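Long-range contacts in chemotaxis protein CheX (Vibrio vulnificus, PDB 6VPW), which probably dephosphorylates the phosphorylated chemotaxis response regulator, as CheX relatives of the CheC-like family do, and so shapes bacterial swimming behaviour: residues E6-F11 / I105-F111; L27-R33 / I137-S143. All coordinates share one frame; numbering follows the deposited sequence.

Both interactions tie the N-terminal part of the chain to elements that come about a hundred residues later, and their segments alternate along the sequence: 6-11, 27-33, 105-111, 137-143. Interaction 1 joins the start of helix 8-23 to the end of helix 85-107; interaction 2 pairs strand 28-34, outermost in the six-stranded antiparallel sheet, with strand 137-142. The centres lie 18 Å apart, yet the contacts touch: Val8 CG2 meets Ile137 CG2 at 4.0 Å, and Val8 CG1 meets Pro32 CB at 4.2 Å. The helix-strand unit 8-34 is therefore held twice, by the other helix and by the sheet, with helices packed on one antiparallel sheet.

Interaction 1 of 2, residues E6-F11 / I105-F111; sequences EFVNPF and ILAESGF
The contact lies at the Schellman motif that ends helix 85-107, where Leu106 and Phe111 meet Pro10 and Glu6 at the start of helix 8-23. Gly110, with a positive phi of 77°, is the C-prime residue of the motif: Phe111 N returns to Leu106 O at 3.0 Å and Gly110 N to Ala107 O. Leu106 O also accepts from Ser109 N, and its two donors come from opposite faces of the carbonyl plane, so the turn is gripped twice at one oxygen. No hydrogen bond crosses between the segments; the evidence for association is van der Waals contact, mostly apolar, and 342 Å² of buried surface.

Leu106 divides its two methyls. CD2 lies 3.9 Å from Pro10 CG and also meets Glu6 O, while CD1 reaches Phe11 CE2 at 3.8 Å and Phe7 CB at 4.1 Å. The leucine crosses both Pro10 and Phe11 at about a right angle. Beside it, Ile105 CG2 rests 4.0 Å from Pro10 CB, so the proline ring touches two consecutive side chains of the opposing helix.

Phe111 has CG anti to its own N (chi1 -178°), which carries the ring across to the other segment. There Glu6 CD sits 3.6 Å from Phe111 CD2, with carboxylate and ring planes 57° apart, and Phe7 CB approaches Phe111 CZ at 4.2 Å.

The two helix ends lie against the sheet: Phe7 and Phe11 pack on Ile152 and Phe154 of strand 148-154, the Phe111 ring meets Phe154 edge-to-face, and both Phe11 and Leu106 touch Phe113 in the connection toward strand 114-123.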
loop_
_atom_site.group_PDB
_atom_site.type_symbol
_atom_site.label_atom_id
_atom_site.label_comp_id
_atom_site.label_asym_id
_atom_site.label_seq_id
_atom_site.Cartn_x
_atom_site.Cartn_y
_atom_site.Cartn_z
ATOM N N GLU A 6 9.331 -19.909 -0.161
ATOM C CA GLU A 6 8.266 -20.752 0.454
ATOM C C GLU A 6 6.931 -19.993 0.473
ATOM O O GLU A 6 5.870 -20.644 0.568
ATOM C CB GLU A 6 8.673 -21.153 1.875
ATOM C CG GLU A 6 9.104 -19.975 2.739
ATOM C CD GLU A 6 9.561 -20.325 4.145
ATOM O OE1 GLU A 6 8.838 -21.079 4.834
ATOM O OE2 GLU A 6 10.658 -19.862 4.541
ATOM N N PHE A 7 6.978 -18.663 0.395
ATOM C CA PHE A 7 5.729 -17.865 0.475
ATOM C C PHE A 7 5.094 -17.696 -0.910
ATOM O O PHE A 7 3.936 -17.283 -0.969
ATOM C CB PHE A 7 6.007 -16.499 1.115
ATOM C CG PHE A 7 7.089 -15.705 0.438
ATOM C CD1 PHE A 7 6.853 -15.071 -0.773
ATOM C CD2 PHE A 7 8.349 -15.593 1.006
ATOM C CE1 PHE A 7 7.854 -14.342 -1.399
ATOM C CE2 PHE A 7 9.349 -14.865 0.376
ATOM C CZ PHE A 7 9.102 -14.251 -0.832
ATOM N N VAL A 8 5.805 -18.041 -1.982
ATOM C CA VAL A 8 5.272 -17.761 -3.349
ATOM C C VAL A 8 3.992 -18.571 -3.635
ATOM O O VAL A 8 2.957 -17.937 -3.868
ATOM C CB VAL A 8 6.357 -17.999 -4.416
ATOM C CG1 VAL A 8 5.805 -17.956 -5.830
ATOM C CG2 VAL A 8 7.502 -17.016 -4.262
ATOM N N ASN A 9 4.066 -19.903 -3.620
ATOM C CA ASN A 9 2.914 -20.764 -4.015
ATOM C C ASN A 9 1.677 -20.536 -3.145
ATOM O O ASN A 9 0.575 -20.486 -3.679
ATOM C CB ASN A 9 3.328 -22.231 -4.082
ATOM C CG ASN A 9 4.296 -22.475 -5.218
ATOM O OD1 ASN A 9 4.396 -21.660 -6.128
ATOM N ND2 ASN A 9 4.999 -23.589 -5.178
ATOM N N PRO A 10 1.774 -20.468 -1.800
ATOM C CA PRO A 10 0.594 -20.201 -0.975
ATOM C C PRO A 10 -0.165 -18.934 -1.396
ATOM O O PRO A 10 -1.395 -19.002 -1.411
ATOM C CB PRO A 10 1.169 -20.078 0.437
ATOM C CG PRO A 10 2.403 -20.945 0.397
ATOM C CD PRO A 10 2.969 -20.749 -0.993
ATOM N N PHE A 11 0.550 -17.835 -1.713
ATOM C CA PHE A 11 -0.120 -16.581 -2.160
ATOM C C PHE A 11 -0.747 -16.781 -3.553
ATOM O O PHE A 11 -1.892 -16.379 -3.739
ATOM C CB PHE A 11 0.822 -15.364 -2.111
ATOM C CG PHE A 11 0.970 -14.768 -0.735
ATOM C CD1 PHE A 11 0.069 -13.817 -0.275
ATOM C CD2 PHE A 11 1.962 -15.205 0.133
ATOM C CE1 PHE A 11 0.158 -13.313 1.017
ATOM C CE2 PHE A 11 2.065 -14.685 1.415
ATOM C CZ PHE A 11 1.166 -13.735 1.855
ATOM N N ILE A 105 -1.975 -21.225 5.464
ATOM C CA ILE A 105 -1.122 -22.276 4.826
ATOM C C ILE A 105 0.321 -22.163 5.353
ATOM O O ILE A 105 0.892 -23.182 5.777
ATOM C CB ILE A 105 -1.210 -22.189 3.288
ATOM C CG1 ILE A 105 -2.637 -22.487 2.818
ATOM C CG2 ILE A 105 -0.201 -23.129 2.630
ATOM C CD1 ILE A 105 -2.953 -22.051 1.398
ATOM N N LEU A 106 0.883 -20.961 5.343
ATOM C CA LEU A 106 2.287 -20.763 5.795
ATOM C C LEU A 106 2.441 -21.097 7.282
ATOM O O LEU A 106 3.535 -21.570 7.660
ATOM C CB LEU A 106 2.685 -19.326 5.459
ATOM C CG LEU A 106 3.001 -19.132 3.979
ATOM C CD1 LEU A 106 3.010 -17.666 3.589
ATOM C CD2 LEU A 106 4.332 -19.801 3.640
ATOM N N ALA A 107 1.395 -20.898 8.090
ATOM C CA ALA A 107 1.506 -21.237 9.531
ATOM C C ALA A 107 1.776 -22.744 9.687
ATOM O O ALA A 107 2.493 -23.135 10.619
ATOM C CB ALA A 107 0.270 -20.800 10.277
ATOM N N GLU A 108 1.274 -23.564 8.762
ATOM C CA GLU A 108 1.493 -25.032 8.849
ATOM C C GLU A 108 2.937 -25.375 8.466
ATOM O O GLU A 108 3.362 -26.508 8.767
ATOM C CB GLU A 108 0.479 -25.771 7.981
ATOM C CG GLU A 108 -0.953 -25.549 8.420
ATOM C CD GLU A 108 -1.254 -25.889 9.871
ATOM O OE1 GLU A 108 -0.475 -26.631 10.481
ATOM O OE2 GLU A 108 -2.283 -25.414 10.377
ATOM N N SER A 109 3.669 -24.413 7.888
ATOM C CA SER A 109 5.086 -24.614 7.477
ATOM C C SER A 109 6.023 -23.842 8.420
ATOM O O SER A 109 7.190 -23.704 8.065
ATOM C CB SER A 109 5.302 -24.180 6.042
ATOM O OG SER A 109 4.391 -24.823 5.161
ATOM N N GLY A 110 5.517 -23.329 9.551
ATOM C CA GLY A 110 6.339 -22.608 10.545
ATOM C C GLY A 110 6.667 -21.177 10.115
ATOM O O GLY A 110 7.607 -20.600 10.661
ATOM N N PHE A 111 5.932 -20.631 9.151
ATOM C CA PHE A 111 6.156 -19.245 8.650
ATOM C C PHE A 111 4.992 -18.397 9.173
ATOM O O PHE A 111 3.915 -18.400 8.553
ATOM C CB PHE A 111 6.288 -19.306 7.127
ATOM C CG PHE A 111 6.577 -18.003 6.426
ATOM C CD1 PHE A 111 5.575 -17.069 6.212
ATOM C CD2 PHE A 111 7.843 -17.739 5.925
ATOM C CE1 PHE A 111 5.846 -15.880 5.554
ATOM C CE2 PHE A 111 8.104 -16.557 5.252
ATOM C CZ PHE A 111 7.108 -15.628 5.076
#

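Interaction 2 of 2, residues L27-R33 / I137-S143; sequences LKPQKPR and IIMPFSS
Arg33 runs over Ile138 and Pro140 where strand 28-34 pairs antiparallel with strand 137-142. From CB its chain is extended to NE; CG passes Ile138 CG2 at 4.1 Å, the two side chains lying side by side and pointing the same way. Farther out the guanidinium crosses Pro140, with Arg33 NH1 3.6 Å from Pro140 CG, while NH2 forms a salt bridge with Glu38.

The backbone shows two ladders. Arg33 and Ile138 exchange bonds, Ile138 N reaching Arg33 O at 2.9 Å with a C=O...N angle of 177°. Lys28 and Ser142 do the same at the other end, where Lys28 N meets Ser142 O at 2.8 Å. Gln30 N to Pro140 O, from above the carbonyl plane, carries that register one step on; the one-residue shift falls between Gln30 and Arg33.

On the face toward helix 8-23, Phe141 CD2 lies 3.9 Å from Leu27 CB, and Phe141 CE2 lies 3.8 Å from Pro29 CB.

Pro140 has no N-H to return to Gln30 O; a water donates to that oxygen instead, and to Pro140 O. The Leu27, Pro29 and Phe141 face is apolar, the Arg33 and Ser142 face mixed, with charge.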
loop_
_atom_site.group_PDB
_atom_site.type_symbol
_atom_site.label_atom_id
_atom_site.label_comp_id
_atom_site.label_asym_id
_atom_site.label_seq_id
_atom_site.Cartn_x
_atom_site.Cartn_y
_atom_site.Cartn_z
ATOM N N LEU A 27 -8.372 -17.537 -13.148
ATOM C CA LEU A 27 -7.192 -16.776 -13.632
ATOM C C LEU A 27 -6.175 -17.753 -14.213
ATOM O O LEU A 27 -6.052 -18.880 -13.684
ATOM C CB LEU A 27 -6.545 -15.994 -12.492
ATOM C CG LEU A 27 -7.293 -14.757 -12.015
ATOM C CD1 LEU A 27 -6.412 -13.962 -11.064
ATOM C CD2 LEU A 27 -7.727 -13.890 -13.188
ATOM N N LYS A 28 -5.491 -17.314 -15.270
ATOM C CA LYS A 28 -4.419 -18.085 -15.928
ATOM C C LYS A 28 -3.098 -17.587 -15.361
ATOM O O LYS A 28 -2.670 -16.475 -15.656
ATOM C CB LYS A 28 -4.498 -17.917 -17.450
ATOM C CG LYS A 28 -3.249 -18.303 -18.231
ATOM C CD LYS A 28 -2.849 -19.755 -18.112
ATOM C CE LYS A 28 -1.549 -20.069 -18.827
ATOM N NZ LYS A 28 -1.606 -19.753 -20.277
ATOM N N PRO A 29 -2.431 -18.375 -14.495
ATOM C CA PRO A 29 -1.149 -17.962 -13.938
ATOM C C PRO A 29 -0.002 -18.093 -14.941
ATOM O O PRO A 29 0.039 -19.075 -15.636
ATOM C CB PRO A 29 -0.921 -18.947 -12.780
ATOM C CG PRO A 29 -1.699 -20.186 -13.187
ATOM C CD PRO A 29 -2.893 -19.668 -13.965
ATOM N N GLN A 30 0.828 -17.056 -15.034
ATOM C CA GLN A 30 2.093 -17.124 -15.802
ATOM C C GLN A 30 3.159 -17.530 -14.780
ATOM O O GLN A 30 2.856 -17.474 -13.580
ATOM C CB GLN A 30 2.412 -15.797 -16.498
ATOM C CG GLN A 30 1.553 -15.522 -17.725
ATOM C CD GLN A 30 0.113 -15.208 -17.390
ATOM O OE1 GLN A 30 -0.177 -14.444 -16.475
ATOM N NE2 GLN A 30 -0.806 -15.772 -18.156
ATOM N N LYS A 31 4.346 -17.930 -15.223
ATOM C CA LYS A 31 5.422 -18.350 -14.284
ATOM C C LYS A 31 5.875 -17.159 -13.440
ATOM O O LYS A 31 6.232 -16.106 -13.978
ATOM C CB LYS A 31 6.599 -18.944 -15.070
ATOM C CG LYS A 31 7.807 -19.326 -14.225
ATOM C CD LYS A 31 8.864 -20.119 -14.976
ATOM C CE LYS A 31 8.389 -21.501 -15.373
ATOM N NZ LYS A 31 9.478 -22.301 -15.979
ATOM N N PRO A 32 5.847 -17.260 -12.089
ATOM C CA PRO A 32 6.344 -16.174 -11.246
ATOM C C PRO A 32 7.834 -15.951 -11.530
ATOM O O PRO A 32 8.477 -16.854 -12.013
ATOM C CB PRO A 32 6.101 -16.658 -9.811
ATOM C CG PRO A 32 4.973 -17.659 -9.968
ATOM C CD PRO A 32 5.261 -18.350 -11.292
ATOM N N ARG A 33 8.333 -14.756 -11.229
ATOM C CA ARG A 33 9.760 -14.456 -11.492
ATOM C C ARG A 33 10.183 -13.262 -10.629
ATOM O O ARG A 33 9.292 -12.594 -10.020
ATOM C CB ARG A 33 9.959 -14.217 -12.995
ATOM C CG ARG A 33 8.983 -13.215 -13.602
ATOM C CD ARG A 33 9.258 -12.837 -15.052
ATOM N NE ARG A 33 8.402 -11.713 -15.433
ATOM C CZ ARG A 33 7.189 -11.808 -15.981
ATOM N NH1 ARG A 33 6.659 -12.989 -16.255
ATOM N NH2 ARG A 33 6.507 -10.710 -16.259
ATOM N N ILE A 137 9.054 -10.637 -5.740
ATOM C CA ILE A 137 8.514 -11.664 -6.678
ATOM C C ILE A 137 7.234 -11.111 -7.308
ATOM O O ILE A 137 6.382 -10.568 -6.556
ATOM C CB ILE A 137 8.236 -12.986 -5.937
ATOM C CG1 ILE A 137 9.462 -13.506 -5.176
ATOM C CG2 ILE A 137 7.685 -14.027 -6.903
ATOM C CD1 ILE A 137 10.628 -13.853 -6.056
ATOM N N ILE A 138 7.132 -11.181 -8.635
ATOM C CA ILE A 138 5.890 -10.762 -9.340
ATOM C C ILE A 138 5.260 -12.038 -9.897
ATOM O O ILE A 138 6.001 -12.864 -10.438
ATOM C CB ILE A 138 6.138 -9.703 -10.435
ATOM C CG1 ILE A 138 4.822 -9.266 -11.090
ATOM C CG2 ILE A 138 7.138 -10.200 -11.473
ATOM C CD1 ILE A 138 4.955 -8.065 -12.008
ATOM N N MET A 139 3.953 -12.196 -9.707
ATOM C CA MET A 139 3.216 -13.383 -10.201
ATOM C C MET A 139 2.147 -12.864 -11.158
ATOM O O MET A 139 1.120 -12.357 -10.708
ATOM C CB MET A 139 2.573 -14.139 -9.032
ATOM C CG MET A 139 3.497 -14.261 -7.807
ATOM S SD MET A 139 2.704 -15.026 -6.365
ATOM C CE MET A 139 3.794 -14.448 -5.066
ATOM N N PRO A 140 2.398 -12.850 -12.488
ATOM C CA PRO A 140 1.401 -12.376 -13.444
ATOM C C PRO A 140 0.240 -13.359 -13.645
ATOM O O PRO A 140 0.433 -14.567 -13.521
ATOM C CB PRO A 140 2.154 -12.210 -14.782
ATOM C CG PRO A 140 3.631 -12.467 -14.458
ATOM C CD PRO A 140 3.659 -13.227 -13.143
ATOM N N PHE A 141 -0.920 -12.818 -14.013
ATOM C CA PHE A 141 -2.131 -13.626 -14.292
ATOM C C PHE A 141 -2.861 -13.019 -15.486
ATOM O O PHE A 141 -2.756 -11.786 -15.720
ATOM C CB PHE A 141 -3.087 -13.664 -13.098
ATOM C CG PHE A 141 -2.553 -14.319 -11.850
ATOM C CD1 PHE A 141 -1.865 -13.580 -10.902
ATOM C CD2 PHE A 141 -2.773 -15.666 -11.605
ATOM C CE1 PHE A 141 -1.392 -14.177 -9.744
ATOM C CE2 PHE A 141 -2.308 -16.259 -10.441
ATOM C CZ PHE A 141 -1.619 -15.515 -9.514
ATOM N N SER A 142 -3.582 -13.871 -16.218
ATOM C CA SER A 142 -4.329 -13.404 -17.402
ATOM C C SER A 142 -5.746 -13.993 -17.416
ATOM O O SER A 142 -6.003 -15.021 -16.738
ATOM C CB SER A 142 -3.584 -13.763 -18.650
ATOM O OG SER A 142 -3.527 -15.167 -18.795
ATOM N N SER A 143 -6.628 -13.307 -18.138
ATOM C CA SER A 143 -8.021 -13.741 -18.388
ATOM C C SER A 143 -8.502 -12.960 -19.615
ATOM O O SER A 143 -7.822 -11.969 -20.001
ATOM C CB SER A 143 -8.897 -13.517 -17.196
ATOM O OG SER A 143 -9.247 -12.154 -17.094
HETATM O O HOH W 1 1.837 -16.188 -11.437
#